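Local coordinates for GDSL-like protein (Roseburia intestinalis L1-82, PDB 6HFZ) that removes acetyl groups from acetylated mannans as a two-domain esterase with a GDSL-type (SGNH hydrolase) domain, at residues K22-A27 against D211-E216; Y57-W62 against P100-I105; G123-V128 against Y162-V167; V143-G148 against R185-D190; D328-D333 against Y362-I367. All blocks are in the same frame, centred on the assembly; numbering follows the deposited sequence.

Overall arrangement
Four of the contacts belong to the GDSL-type part of the chain, and interaction 5 lies in the β-rich part. Interactions 1 and 2, with centres about 13 Å apart, touch directly: Arg26 NH2 forms a salt bridge to Asp101 OD1 at 3.1 Å. Interactions 2 and 3 (centres about 15 Å apart) share the central sheet, with Ile105 CG2 lying 3.9 Å from Leu124 CD2. Interaction 4 carries Asp190, part of a probable Ser-His-Asp triad with Ser41 and His193; its centre is about 24 Å from that of interaction 2. Interaction 5 is about 40 Å from interaction 1 between centres, but its nearest atoms are about 9 Å from those of interaction 3.

Interaction 1 of 5, residues K22-A27 against D211-E216; sequences KVMDRA and DKVKTE
Met24, present as selenomethionine, reaches from helix 18-28 to Val213 and Lys214 of helix 196-215, joining two helices of the α/β SGNH-hydrolase fold. The CA atoms of Met24 and Lys214 are 7.0 Å apart, and this pair marks the nearest approach of the two backbones. All the cross-contacts are van der Waals in kind. The Met24 side chain is extended beyond CG (chi2 -174°), which carries the selenium straight across to the other helix. There Met24 SE lies 3.6 Å from Lys214 CA and 3.7 Å from Lys214 CB, so it rests against the base of the lysine while the rest of that chain leads away. The side chains of Met24 and Val213 cross at about a right angle. Trp62, Trp63 and Phe67 also touch Met24, which makes its setting aromatic as well as aliphatic. Polar interactions lie at the margins: Lys212 NZ forms a salt bridge with Glu8, and Glu216 makes only a long, weak ion pair with Lys21. No hydrogen bond or salt bridge joins 22-27 to 211-216. At the apolar end, Val213 CG1 sits 4.1 Å from Met24 SE and also 4.1 Å from Met24 CE.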
# COMPACT_ATOMS: atom_id res chain seq x y z
N LYS A 22 13.58 -19.77 8.58
CA LYS A 22 13.34 -20.86 7.63
C LYS A 22 13.71 -20.40 6.21
O LYS A 22 14.31 -21.15 5.44
CB LYS A 22 11.89 -21.33 7.68
CG LYS A 22 11.59 -22.40 8.72
CD LYS A 22 10.24 -23.11 8.52
CE LYS A 22 9.83 -23.32 7.06
NZ LYS A 22 8.63 -24.18 6.91
N VAL A 23 13.42 -19.15 5.85
CA VAL A 23 13.77 -18.66 4.53
C VAL A 23 15.29 -18.62 4.35
O VAL A 23 15.82 -19.03 3.31
CB VAL A 23 13.15 -17.28 4.24
CG1 VAL A 23 13.66 -16.71 2.93
CG2 VAL A 23 11.63 -17.38 4.26
N MSE A 24 16.00 -18.11 5.37
CA MSE A 24 17.45 -18.06 5.33
C MSE A 24 18.03 -19.46 5.15
O MSE A 24 19.02 -19.61 4.43
CB MSE A 24 18.02 -17.35 6.55
CG MSE A 24 17.53 -15.92 6.44
SE MSE A 24 18.36 -14.82 7.88
CE MSE A 24 17.52 -13.07 7.44
N ASP A 25 17.42 -20.45 5.79
CA ASP A 25 17.89 -21.83 5.73
C ASP A 25 17.69 -22.38 4.32
O ASP A 25 18.52 -23.12 3.83
CB ASP A 25 17.18 -22.75 6.73
CG ASP A 25 17.67 -22.58 8.16
OD1 ASP A 25 18.80 -22.11 8.32
OD2 ASP A 25 16.91 -22.89 9.08
N ARG A 26 16.57 -22.00 3.67
CA ARG A 26 16.33 -22.37 2.30
C ARG A 26 17.36 -21.71 1.38
O ARG A 26 17.84 -22.34 0.43
CB ARG A 26 14.88 -22.00 1.92
CG ARG A 26 13.88 -22.98 2.52
CD ARG A 26 12.43 -22.53 2.45
NE ARG A 26 11.95 -22.35 1.08
CZ ARG A 26 10.86 -21.65 0.73
NH1 ARG A 26 10.17 -21.00 1.64
NH2 ARG A 26 10.49 -21.59 -0.54
N ALA A 27 17.69 -20.45 1.66
CA ALA A 27 18.68 -19.68 0.85
C ALA A 27 20.06 -20.34 0.98
O ALA A 27 20.80 -20.47 0.00
CB ALA A 27 18.75 -18.26 1.33
N ASP A 211 20.93 -9.08 9.16
CA ASP A 211 22.26 -9.69 9.53
C ASP A 211 22.20 -10.26 10.96
O ASP A 211 22.77 -11.32 11.24
CB ASP A 211 23.39 -8.67 9.33
CG ASP A 211 23.95 -8.68 7.92
OD1 ASP A 211 24.09 -9.79 7.35
OD2 ASP A 211 24.24 -7.62 7.40
N LYS A 212 21.56 -9.55 11.89
CA LYS A 212 21.42 -10.00 13.25
C LYS A 212 20.62 -11.32 13.28
O LYS A 212 20.96 -12.27 14.01
CB LYS A 212 20.77 -8.93 14.14
CG LYS A 212 20.47 -9.42 15.55
CD LYS A 212 19.58 -8.53 16.35
CE LYS A 212 20.26 -7.23 16.68
NZ LYS A 212 21.32 -7.43 17.69
N VAL A 213 19.54 -11.38 12.50
CA VAL A 213 18.72 -12.59 12.44
C VAL A 213 19.54 -13.76 11.91
O VAL A 213 19.33 -14.90 12.38
CB VAL A 213 17.44 -12.37 11.62
CG1 VAL A 213 16.65 -13.66 11.38
CG2 VAL A 213 16.58 -11.32 12.29
N LYS A 214 20.33 -13.52 10.87
CA LYS A 214 21.05 -14.57 10.19
C LYS A 214 22.08 -15.22 11.13
O LYS A 214 22.30 -16.44 11.08
CB LYS A 214 21.78 -14.06 8.96
CG LYS A 214 22.79 -15.06 8.41
CD LYS A 214 23.48 -14.63 7.15
CE LYS A 214 24.26 -15.77 6.52
NZ LYS A 214 25.59 -15.94 7.16
N THR A 215 22.70 -14.41 12.00
CA THR A 215 23.85 -14.89 12.78
C THR A 215 23.46 -15.30 14.20
O THR A 215 24.31 -15.78 14.94
CB THR A 215 24.93 -13.82 12.83
OG1 THR A 215 24.38 -12.69 13.50
CG2 THR A 215 25.43 -13.45 11.45
N GLU A 216 22.20 -15.10 14.59
CA GLU A 216 21.77 -15.51 15.93
C GLU A 216 21.94 -17.03 16.11
O GLU A 216 21.48 -17.84 15.30
CB GLU A 216 20.32 -15.11 16.16
CG GLU A 216 20.18 -13.89 17.04
CD GLU A 216 18.73 -13.57 17.34
OE1 GLU A 216 17.88 -14.48 17.13
OE2 GLU A 216 18.46 -12.43 17.77

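Interaction 2 of 5, residues Y57-W62 against P100-I105; sequences YHVYEW and PDFVII
Val59 sends CG1 from helix 55-66 against the ring of Phe102 and the end of Ile104, two side chains on the same side of strand 102-106. Val59 CG1 is 4.4 Å from Phe102 CE2, approaching the ring obliquely, and 4.3 Å from Ile104 CD1. Having CG1 opposite the backbone N (chi1 166°) directs this one branch at both partners. The CA atoms of Val59 and Ile104 are 9.9 Å apart, so the backbones stay well separated and side chains fill the distance between helix and sheet. This is helix-on-sheet packing in the α/β fold of SGNH hydrolases, with a central strand flanked by 32-39 and 136-141. Around it, Trp63 meets the Phe102 ring edge-to-face, and Ile206 of helix 196-215 touches Val59. No hydrogen bond links the two segments. With one methyl, one aromatic carbon and one aliphatic end meeting, the chemistry implies a purely hydrophobic contact in the buried interior, without directional bonding.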
# COMPACT_ATOMS: atom_id res chain seq x y z
N TYR A 57 15.65 -2.49 -3.65
CA TYR A 57 16.66 -3.19 -4.45
C TYR A 57 17.90 -3.43 -3.59
O TYR A 57 18.55 -4.48 -3.71
CB TYR A 57 16.89 -2.42 -5.74
CG TYR A 57 17.48 -3.29 -6.82
CD1 TYR A 57 16.70 -4.08 -7.64
CD2 TYR A 57 18.86 -3.37 -6.94
CE1 TYR A 57 17.26 -4.90 -8.60
CE2 TYR A 57 19.44 -4.21 -7.87
CZ TYR A 57 18.64 -4.96 -8.71
OH TYR A 57 19.26 -5.72 -9.67
N HIS A 58 18.21 -2.50 -2.67
CA HIS A 58 19.32 -2.71 -1.74
C HIS A 58 19.08 -3.93 -0.86
O HIS A 58 20.00 -4.72 -0.60
CB HIS A 58 19.62 -1.48 -0.88
CG HIS A 58 20.32 -0.32 -1.55
ND1 HIS A 58 21.56 -0.42 -2.20
CD2 HIS A 58 20.01 0.99 -1.57
CE1 HIS A 58 21.94 0.78 -2.60
NE2 HIS A 58 21.04 1.67 -2.21
N VAL A 59 17.85 -4.13 -0.39
CA VAL A 59 17.55 -5.28 0.41
C VAL A 59 17.66 -6.53 -0.46
O VAL A 59 18.08 -7.60 0.01
CB VAL A 59 16.17 -5.14 1.06
CG1 VAL A 59 15.65 -6.44 1.64
CG2 VAL A 59 16.17 -4.03 2.08
N TYR A 60 17.17 -6.44 -1.70
CA TYR A 60 17.23 -7.57 -2.65
C TYR A 60 18.71 -7.95 -2.84
O TYR A 60 19.08 -9.14 -2.80
CB TYR A 60 16.49 -7.20 -3.94
CG TYR A 60 16.68 -8.17 -5.08
CD1 TYR A 60 16.15 -9.45 -5.04
CD2 TYR A 60 17.39 -7.78 -6.19
CE1 TYR A 60 16.32 -10.33 -6.10
CE2 TYR A 60 17.58 -8.65 -7.26
CZ TYR A 60 17.04 -9.92 -7.20
OH TYR A 60 17.25 -10.74 -8.28
N GLU A 61 19.56 -6.94 -3.01
CA GLU A 61 21.00 -7.17 -3.19
C GLU A 61 21.59 -7.82 -1.93
O GLU A 61 22.49 -8.67 -2.06
CB GLU A 61 21.73 -5.88 -3.61
CG GLU A 61 21.44 -5.52 -5.05
CD GLU A 61 22.31 -4.47 -5.69
OE1 GLU A 61 22.58 -3.45 -5.03
OE2 GLU A 61 22.68 -4.64 -6.87
N TRP A 62 21.11 -7.44 -0.73
CA TRP A 62 21.52 -8.12 0.50
C TRP A 62 21.30 -9.64 0.42
O TRP A 62 22.21 -10.38 0.76
CB TRP A 62 20.87 -7.55 1.77
CG TRP A 62 21.33 -8.18 3.05
CD1 TRP A 62 22.36 -7.78 3.85
CD2 TRP A 62 20.77 -9.36 3.67
NE1 TRP A 62 22.48 -8.63 4.91
CE2 TRP A 62 21.55 -9.62 4.82
CE3 TRP A 62 19.74 -10.24 3.35
CZ2 TRP A 62 21.26 -10.68 5.67
CZ3 TRP A 62 19.47 -11.29 4.19
CH2 TRP A 62 20.24 -11.53 5.33
N PRO A 100 5.35 -15.12 -3.03
CA PRO A 100 6.51 -14.55 -2.35
C PRO A 100 6.92 -15.44 -1.17
O PRO A 100 6.06 -16.07 -0.52
CB PRO A 100 5.97 -13.19 -1.86
CG PRO A 100 4.48 -13.48 -1.61
CD PRO A 100 4.11 -14.39 -2.77
N ASP A 101 8.22 -15.42 -0.86
CA ASP A 101 8.81 -16.14 0.29
C ASP A 101 9.15 -15.20 1.45
O ASP A 101 9.09 -15.58 2.64
CB ASP A 101 10.05 -16.91 -0.19
CG ASP A 101 9.68 -18.02 -1.18
OD1 ASP A 101 8.90 -18.94 -0.78
OD2 ASP A 101 10.10 -17.91 -2.39
N PHE A 102 9.30 -13.93 1.13
CA PHE A 102 9.62 -12.86 2.03
C PHE A 102 8.87 -11.61 1.53
O PHE A 102 8.89 -11.35 0.33
CB PHE A 102 11.14 -12.62 2.01
CG PHE A 102 11.62 -11.38 2.74
CD1 PHE A 102 11.95 -11.43 4.08
CD2 PHE A 102 11.83 -10.19 2.04
CE1 PHE A 102 12.41 -10.29 4.74
CE2 PHE A 102 12.31 -9.06 2.69
CZ PHE A 102 12.60 -9.13 4.04
N VAL A 103 8.16 -10.94 2.44
CA VAL A 103 7.35 -9.76 2.13
C VAL A 103 7.68 -8.67 3.15
O VAL A 103 7.50 -8.90 4.34
CB VAL A 103 5.84 -10.07 2.22
CG1 VAL A 103 5.02 -8.80 1.96
CG2 VAL A 103 5.44 -11.20 1.27
N ILE A 104 8.15 -7.53 2.65
CA ILE A 104 8.17 -6.26 3.42
C ILE A 104 6.87 -5.50 3.17
O ILE A 104 6.44 -5.34 1.97
CB ILE A 104 9.39 -5.41 3.07
CG1 ILE A 104 10.59 -5.90 3.90
CG2 ILE A 104 9.11 -3.90 3.30
CD1 ILE A 104 11.93 -5.34 3.50
N ILE A 105 6.25 -5.06 4.26
CA ILE A 105 5.08 -4.26 4.19
C ILE A 105 5.42 -2.85 4.69
O ILE A 105 5.90 -2.68 5.79
CB ILE A 105 3.93 -4.88 4.99
CG1 ILE A 105 3.48 -6.23 4.43
CG2 ILE A 105 2.77 -3.90 5.06
CD1 ILE A 105 2.47 -6.91 5.27

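Interaction 3 of 5, residues G123-V128 against Y162-V167; sequences GLVRKV and YNLPAV
A mixed contact, part polar and part aliphatic, joins Arg126 and Val125 of helix 115-129 to Tyr162 and Leu164, in the turn that leads from helix 152-161 into strand 166-168. Its polar half is a hydrogen bond from Arg126 NH1 to Tyr162 OH of 2.9 Å with an N-H...O angle of 165°; the oxygen lies practically in the guanidinium plane. The guanidinium and ring planes stand 64° apart. A bend at chi3 (67°) turns the guanidinium so that NH1 meets the hydroxyl; Arg126 CD, nearer the backbone, lies 3.2 Å from Tyr162 OH. That oxygen is hydrogen-bonded to Glu122 OE1 too, while Arg126 NE makes a salt bridge with Glu236 and NH1 also donates to Pro227 O. The aliphatic half is tight: Val125 CG1 and Leu164 CD1 meet tip to tip at 3.5 Å, closer than usual carbon contact, and Val125 CG1 lies 4.2 Å from Tyr162 CD2. A leucine in place of Arg126 would probably leave the buried Tyr162 hydroxyl without its nitrogen donor and deprive Glu236 of its salt bridge to this arginine. Asn163, with positive phi, closes helix 152-161 in a Schellman motif; beyond it Ala166 and Val167 join the central sheet beside strand 136-141, while Leu124 and Val128 pack helix 115-129 against helix 84-96.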
# COMPACT_ATOMS: atom_id res chain seq x y z
N GLY A 123 -6.21 -6.23 8.16
CA GLY A 123 -6.70 -7.03 7.05
C GLY A 123 -5.60 -7.43 6.10
O GLY A 123 -5.52 -8.58 5.69
N LEU A 124 -4.72 -6.46 5.75
CA LEU A 124 -3.61 -6.75 4.85
C LEU A 124 -2.66 -7.77 5.46
O LEU A 124 -2.26 -8.79 4.79
CB LEU A 124 -2.87 -5.44 4.52
CG LEU A 124 -1.58 -5.65 3.74
CD1 LEU A 124 -1.84 -6.28 2.36
CD2 LEU A 124 -0.81 -4.34 3.60
N VAL A 125 -2.25 -7.53 6.72
CA VAL A 125 -1.32 -8.43 7.40
C VAL A 125 -1.90 -9.86 7.47
O VAL A 125 -1.20 -10.85 7.20
CB VAL A 125 -0.90 -7.88 8.78
CG1 VAL A 125 -0.17 -8.92 9.62
CG2 VAL A 125 -0.08 -6.61 8.67
N ARG A 126 -3.13 -9.99 7.98
CA ARG A 126 -3.79 -11.31 8.05
C ARG A 126 -3.77 -12.00 6.68
O ARG A 126 -3.42 -13.19 6.58
CB ARG A 126 -5.21 -11.21 8.60
CG ARG A 126 -5.24 -10.84 10.08
CD ARG A 126 -6.64 -10.69 10.59
NE ARG A 126 -7.31 -11.99 10.58
CZ ARG A 126 -7.35 -12.83 11.61
NH1 ARG A 126 -6.66 -12.57 12.71
NH2 ARG A 126 -8.14 -13.90 11.54
N LYS A 127 -4.15 -11.29 5.61
CA LYS A 127 -4.24 -11.91 4.29
C LYS A 127 -2.86 -12.41 3.84
O LYS A 127 -2.73 -13.46 3.24
CB LYS A 127 -4.84 -10.93 3.28
CG LYS A 127 -4.80 -11.34 1.80
CD LYS A 127 -5.58 -10.47 0.87
CE LYS A 127 -7.07 -10.64 1.02
NZ LYS A 127 -7.85 -9.50 0.47
N VAL A 128 -1.83 -11.58 4.00
CA VAL A 128 -0.50 -11.98 3.53
C VAL A 128 0.05 -13.13 4.39
O VAL A 128 0.61 -14.11 3.87
CB VAL A 128 0.45 -10.77 3.47
CG1 VAL A 128 1.88 -11.19 3.19
CG2 VAL A 128 -0.01 -9.72 2.47
N TYR A 162 0.62 -9.94 16.16
CA TYR A 162 0.92 -11.15 15.31
C TYR A 162 2.35 -11.63 15.53
O TYR A 162 2.75 -12.55 14.83
CB TYR A 162 0.63 -10.87 13.83
CG TYR A 162 -0.84 -10.67 13.62
CD1 TYR A 162 -1.67 -11.78 13.57
CD2 TYR A 162 -1.43 -9.42 13.61
CE1 TYR A 162 -3.04 -11.65 13.46
CE2 TYR A 162 -2.81 -9.28 13.47
CZ TYR A 162 -3.62 -10.41 13.41
OH TYR A 162 -4.99 -10.31 13.35
N ASN A 163 3.11 -10.99 16.44
CA ASN A 163 4.52 -11.34 16.70
C ASN A 163 5.35 -11.21 15.43
O ASN A 163 6.17 -12.09 15.10
CB ASN A 163 4.59 -12.72 17.35
CG ASN A 163 4.12 -12.66 18.79
OD1 ASN A 163 4.78 -12.06 19.63
ND2 ASN A 163 2.97 -13.24 19.10
N LEU A 164 5.18 -10.08 14.71
CA LEU A 164 5.93 -9.83 13.51
C LEU A 164 7.13 -8.95 13.78
O LEU A 164 7.04 -7.97 14.51
CB LEU A 164 5.06 -9.17 12.44
CG LEU A 164 3.88 -10.00 11.95
CD1 LEU A 164 3.04 -9.20 10.96
CD2 LEU A 164 4.35 -11.27 11.31
N PRO A 165 8.27 -9.27 13.14
CA PRO A 165 9.43 -8.38 13.18
C PRO A 165 9.11 -7.04 12.51
O PRO A 165 8.38 -7.02 11.52
CB PRO A 165 10.54 -9.13 12.46
CG PRO A 165 9.85 -10.23 11.67
CD PRO A 165 8.51 -10.48 12.35
N ALA A 166 9.67 -5.95 13.05
CA ALA A 166 9.40 -4.62 12.53
C ALA A 166 10.63 -3.74 12.74
O ALA A 166 11.24 -3.78 13.85
CB ALA A 166 8.25 -4.01 13.25
N VAL A 167 10.94 -2.92 11.74
CA VAL A 167 12.00 -1.97 11.87
C VAL A 167 11.49 -0.56 11.55
O VAL A 167 10.57 -0.39 10.70
CB VAL A 167 13.23 -2.34 11.03
CG1 VAL A 167 13.86 -3.64 11.52
CG2 VAL A 167 12.94 -2.42 9.54

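Interaction 4 of 5, residues V143-G148 against R185-D190; sequences VFYNNG and REITPD
The Tyr145 ring packs against Ile187 and Thr188, and these three residues carry the whole contact between two loops without regular structure. Ile187 CD1 lies over one face of the ring, 4.3 Å from the Tyr145 centroid and only 14° off the ring normal, which defines a CH-pi contact; the two side chains cross at about a right angle. Thr188 approaches differently, its CG2 meeting Tyr145 CD2 obliquely at 4.0 Å. Because OG1 is turned away from the backbone N (chi1 171°), the methyl faces the tyrosine and the hydroxyl is left to bond with His193 O. A weak bond of 3.3 Å from Asp190 N to Thr188 OG1 ties the same hydroxyl to the next turn. Arg185 NH1 holds the loop from within, donating to Thr188 O at 2.8 Å. Backbone bonding of Tyr145 with Asp191 adds a further link between the loops. Asp190 OD2 is hydrogen-bonded to His193 ND1, an arrangement consistent with the Asp-x-x-His motif of the SGNH-hydrolase active site, in which Ser41 would complete the triad.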
# COMPACT_ATOMS: atom_id res chain seq x y z
N VAL A 143 9.29 7.48 8.05
CA VAL A 143 8.93 8.60 8.90
C VAL A 143 8.91 9.87 8.04
O VAL A 143 9.69 10.00 7.08
CB VAL A 143 9.93 8.68 10.08
CG1 VAL A 143 11.31 9.09 9.58
CG2 VAL A 143 9.47 9.59 11.20
N PHE A 144 8.08 10.85 8.42
CA PHE A 144 8.10 12.19 7.87
C PHE A 144 9.25 12.96 8.54
O PHE A 144 9.32 12.99 9.76
CB PHE A 144 6.76 12.87 8.17
CG PHE A 144 5.65 12.52 7.22
CD1 PHE A 144 5.50 13.24 6.05
CD2 PHE A 144 4.81 11.45 7.47
CE1 PHE A 144 4.48 12.94 5.17
CE2 PHE A 144 3.80 11.14 6.58
CZ PHE A 144 3.64 11.88 5.43
N TYR A 145 10.12 13.61 7.75
CA TYR A 145 11.31 14.29 8.32
C TYR A 145 11.02 15.75 8.71
O TYR A 145 11.89 16.41 9.34
CB TYR A 145 12.52 14.12 7.39
CG TYR A 145 12.99 12.70 7.31
CD1 TYR A 145 13.68 12.13 8.35
CD2 TYR A 145 12.60 11.87 6.27
CE1 TYR A 145 14.08 10.79 8.33
CE2 TYR A 145 12.95 10.53 6.25
CZ TYR A 145 13.69 9.99 7.28
OH TYR A 145 14.05 8.65 7.27
N ASN A 146 9.87 16.27 8.31
CA ASN A 146 9.50 17.64 8.67
C ASN A 146 9.07 17.71 10.14
O ASN A 146 9.32 18.75 10.79
CB ASN A 146 8.36 18.19 7.82
CG ASN A 146 7.16 17.28 7.78
OD1 ASN A 146 7.30 16.11 7.47
ND2 ASN A 146 5.97 17.80 8.08
N ASN A 147 8.46 16.64 10.65
CA ASN A 147 7.90 16.66 12.03
C ASN A 147 8.09 15.37 12.83
O ASN A 147 7.60 15.32 13.98
CB ASN A 147 6.42 17.06 11.96
CG ASN A 147 5.60 16.06 11.20
OD1 ASN A 147 6.12 15.02 10.81
ND2 ASN A 147 4.35 16.36 10.98
N GLY A 148 8.69 14.30 12.29
CA GLY A 148 8.88 13.08 13.04
C GLY A 148 7.69 12.11 12.99
O GLY A 148 7.71 11.14 13.71
N ARG A 185 17.82 18.01 3.61
CA ARG A 185 18.00 18.00 2.15
C ARG A 185 19.19 17.13 1.74
O ARG A 185 19.30 16.79 0.58
CB ARG A 185 18.10 19.43 1.62
CG ARG A 185 16.83 20.24 1.84
CD ARG A 185 15.62 19.76 1.06
NE ARG A 185 14.40 20.34 1.59
CZ ARG A 185 13.64 19.73 2.49
NH1 ARG A 185 13.83 18.45 2.72
NH2 ARG A 185 12.75 20.42 3.18
N GLU A 186 20.01 16.69 2.69
CA GLU A 186 21.01 15.68 2.42
C GLU A 186 20.38 14.33 2.11
O GLU A 186 21.03 13.52 1.42
CB GLU A 186 21.99 15.54 3.58
CG GLU A 186 22.74 16.83 3.85
CD GLU A 186 23.82 16.71 4.90
OE1 GLU A 186 23.46 16.51 6.09
OE2 GLU A 186 25.01 16.83 4.52
N ILE A 187 19.18 14.05 2.64
CA ILE A 187 18.58 12.73 2.46
C ILE A 187 17.17 12.76 1.86
O ILE A 187 16.70 11.68 1.53
CB ILE A 187 18.53 11.93 3.77
CG1 ILE A 187 17.68 12.65 4.82
CG2 ILE A 187 19.94 11.58 4.23
CD1 ILE A 187 17.39 11.75 6.04
N THR A 188 16.54 13.93 1.73
CA THR A 188 15.22 13.98 1.12
C THR A 188 14.94 15.38 0.60
O THR A 188 15.16 16.37 1.30
CB THR A 188 14.14 13.54 2.12
OG1 THR A 188 12.90 13.84 1.46
CG2 THR A 188 14.20 14.26 3.44
N PRO A 189 14.46 15.51 -0.67
CA PRO A 189 14.10 16.83 -1.19
C PRO A 189 12.77 17.40 -0.69
O PRO A 189 12.58 18.60 -0.84
CB PRO A 189 14.02 16.63 -2.71
CG PRO A 189 13.75 15.16 -2.87
CD PRO A 189 14.38 14.46 -1.68
N ASP A 190 11.89 16.58 -0.09
CA ASP A 190 10.56 17.00 0.25
C ASP A 190 10.11 16.53 1.64
O ASP A 190 8.95 16.67 1.92
CB ASP A 190 9.53 16.54 -0.76
CG ASP A 190 9.45 15.03 -0.95
OD1 ASP A 190 9.99 14.30 -0.12
OD2 ASP A 190 8.94 14.63 -1.99

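Interaction 5 of 5, residues D328-D333 against Y362-I367; sequences DKLELD and YLVSVI
Leu330 and Val364 form the tight part of this contact: Leu330 CD1 is 3.6 Å from Val364 CG2 and 4.1 Å from Val364 CB, the two side chains crossing at about a right angle. The looser pair is Leu332 and Ile367, which meet through their CD1 atoms at 4.0 Å, and Leu332 is partly exposed. Leu330 starts out trans to its own N (chi1 175°) and extends across strand 288-295, which lies between the two strands and pairs with both. Phe86 and Ala89 of helix 84-96 touch this leucine-isoleucine surface. Elsewhere on strand 329-336, Lys329 NZ forms a 3.0 Å salt bridge with Glu331 OE1, while Leu332 N donates to Glu331 OE2 at 2.9 Å, so both carboxylate oxygens of buried Glu331 are engaged. Lys295 adds a second salt bridge to Glu331. Val364 and Ser365 together face Gln292, a classic β bulge in an antiparallel sheet, where strands 329-336 and 361-370 flank strand 288-295.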
# COMPACT_ATOMS: atom_id res chain seq x y z
N ASP A 328 -0.56 13.39 -10.39
CA ASP A 328 -1.89 12.77 -10.28
C ASP A 328 -1.88 11.83 -9.07
O ASP A 328 -0.86 11.16 -8.79
CB ASP A 328 -2.21 11.99 -11.56
CG ASP A 328 -2.45 12.85 -12.80
OD1 ASP A 328 -2.69 14.05 -12.65
OD2 ASP A 328 -2.36 12.30 -13.90
N LYS A 329 -3.01 11.76 -8.36
CA LYS A 329 -3.17 10.86 -7.23
C LYS A 329 -4.25 9.84 -7.59
O LYS A 329 -5.32 10.19 -8.16
CB LYS A 329 -3.55 11.65 -5.98
CG LYS A 329 -3.84 10.83 -4.73
CD LYS A 329 -4.27 11.68 -3.55
CE LYS A 329 -4.23 10.93 -2.24
NZ LYS A 329 -4.93 11.69 -1.18
N LEU A 330 -3.99 8.59 -7.22
CA LEU A 330 -5.01 7.54 -7.22
C LEU A 330 -5.79 7.60 -5.90
O LEU A 330 -5.46 6.96 -4.90
CB LEU A 330 -4.32 6.20 -7.45
CG LEU A 330 -5.23 4.98 -7.36
CD1 LEU A 330 -6.45 5.15 -8.26
CD2 LEU A 330 -4.51 3.70 -7.66
N GLU A 331 -6.86 8.41 -5.89
CA GLU A 331 -7.58 8.67 -4.67
C GLU A 331 -8.38 7.43 -4.28
O GLU A 331 -8.91 6.70 -5.15
CB GLU A 331 -8.45 9.92 -4.82
CG GLU A 331 -9.12 10.34 -3.51
CD GLU A 331 -8.14 10.61 -2.37
OE1 GLU A 331 -7.67 11.75 -2.30
OE2 GLU A 331 -7.79 9.66 -1.59
N LEU A 332 -8.52 7.21 -2.96
CA LEU A 332 -9.42 6.16 -2.45
C LEU A 332 -10.22 6.77 -1.29
O LEU A 332 -9.62 7.10 -0.26
CB LEU A 332 -8.61 4.95 -2.00
CG LEU A 332 -9.38 3.67 -1.70
CD1 LEU A 332 -8.46 2.46 -1.75
CD2 LEU A 332 -10.11 3.73 -0.37
N ASP A 333 -11.53 6.89 -1.47
CA ASP A 333 -12.40 7.50 -0.48
C ASP A 333 -13.29 6.43 0.10
O ASP A 333 -13.95 5.65 -0.65
CB ASP A 333 -13.25 8.64 -1.04
CG ASP A 333 -12.56 9.92 -1.44
OD1 ASP A 333 -11.48 10.23 -0.90
OD2 ASP A 333 -13.17 10.68 -2.25
N TYR A 362 -11.72 9.62 -14.43
CA TYR A 362 -11.32 8.19 -14.47
C TYR A 362 -11.79 7.51 -13.17
O TYR A 362 -11.24 7.75 -12.11
CB TYR A 362 -9.80 8.01 -14.68
CG TYR A 362 -9.46 6.63 -15.21
CD1 TYR A 362 -9.60 5.51 -14.42
CD2 TYR A 362 -9.06 6.44 -16.53
CE1 TYR A 362 -9.37 4.23 -14.93
CE2 TYR A 362 -8.77 5.19 -17.05
CZ TYR A 362 -8.96 4.08 -16.25
OH TYR A 362 -8.73 2.83 -16.77
N LEU A 363 -12.77 6.62 -13.30
CA LEU A 363 -13.24 5.75 -12.21
C LEU A 363 -12.45 4.44 -12.27
O LEU A 363 -12.56 3.65 -13.20
CB LEU A 363 -14.75 5.55 -12.39
CG LEU A 363 -15.42 4.66 -11.35
CD1 LEU A 363 -15.31 5.24 -9.93
CD2 LEU A 363 -16.89 4.43 -11.70
N VAL A 364 -11.56 4.22 -11.28
CA VAL A 364 -10.67 3.10 -11.32
C VAL A 364 -11.38 1.84 -10.79
O VAL A 364 -11.32 0.76 -11.38
CB VAL A 364 -9.37 3.38 -10.54
CG1 VAL A 364 -8.48 2.13 -10.45
CG2 VAL A 364 -8.62 4.59 -11.12
N SER A 365 -12.07 1.92 -9.65
CA SER A 365 -12.69 0.77 -9.05
C SER A 365 -13.72 1.21 -8.02
O SER A 365 -13.63 2.31 -7.51
CB SER A 365 -11.69 -0.17 -8.35
OG SER A 365 -11.32 0.33 -7.04
N VAL A 366 -14.67 0.30 -7.72
CA VAL A 366 -15.40 0.40 -6.42
C VAL A 366 -15.05 -0.84 -5.61
O VAL A 366 -15.06 -1.97 -6.13
CB VAL A 366 -16.93 0.51 -6.63
CG1 VAL A 366 -17.64 0.61 -5.28
CG2 VAL A 366 -17.27 1.70 -7.53
N ILE A 367 -14.68 -0.67 -4.33
CA ILE A 367 -14.20 -1.80 -3.52
C ILE A 367 -15.25 -2.15 -2.47
O ILE A 367 -15.67 -1.32 -1.68
CB ILE A 367 -12.84 -1.51 -2.85
CG1 ILE A 367 -11.75 -1.21 -3.88
CG2 ILE A 367 -12.43 -2.66 -1.93
CD1 ILE A 367 -10.45 -0.61 -3.29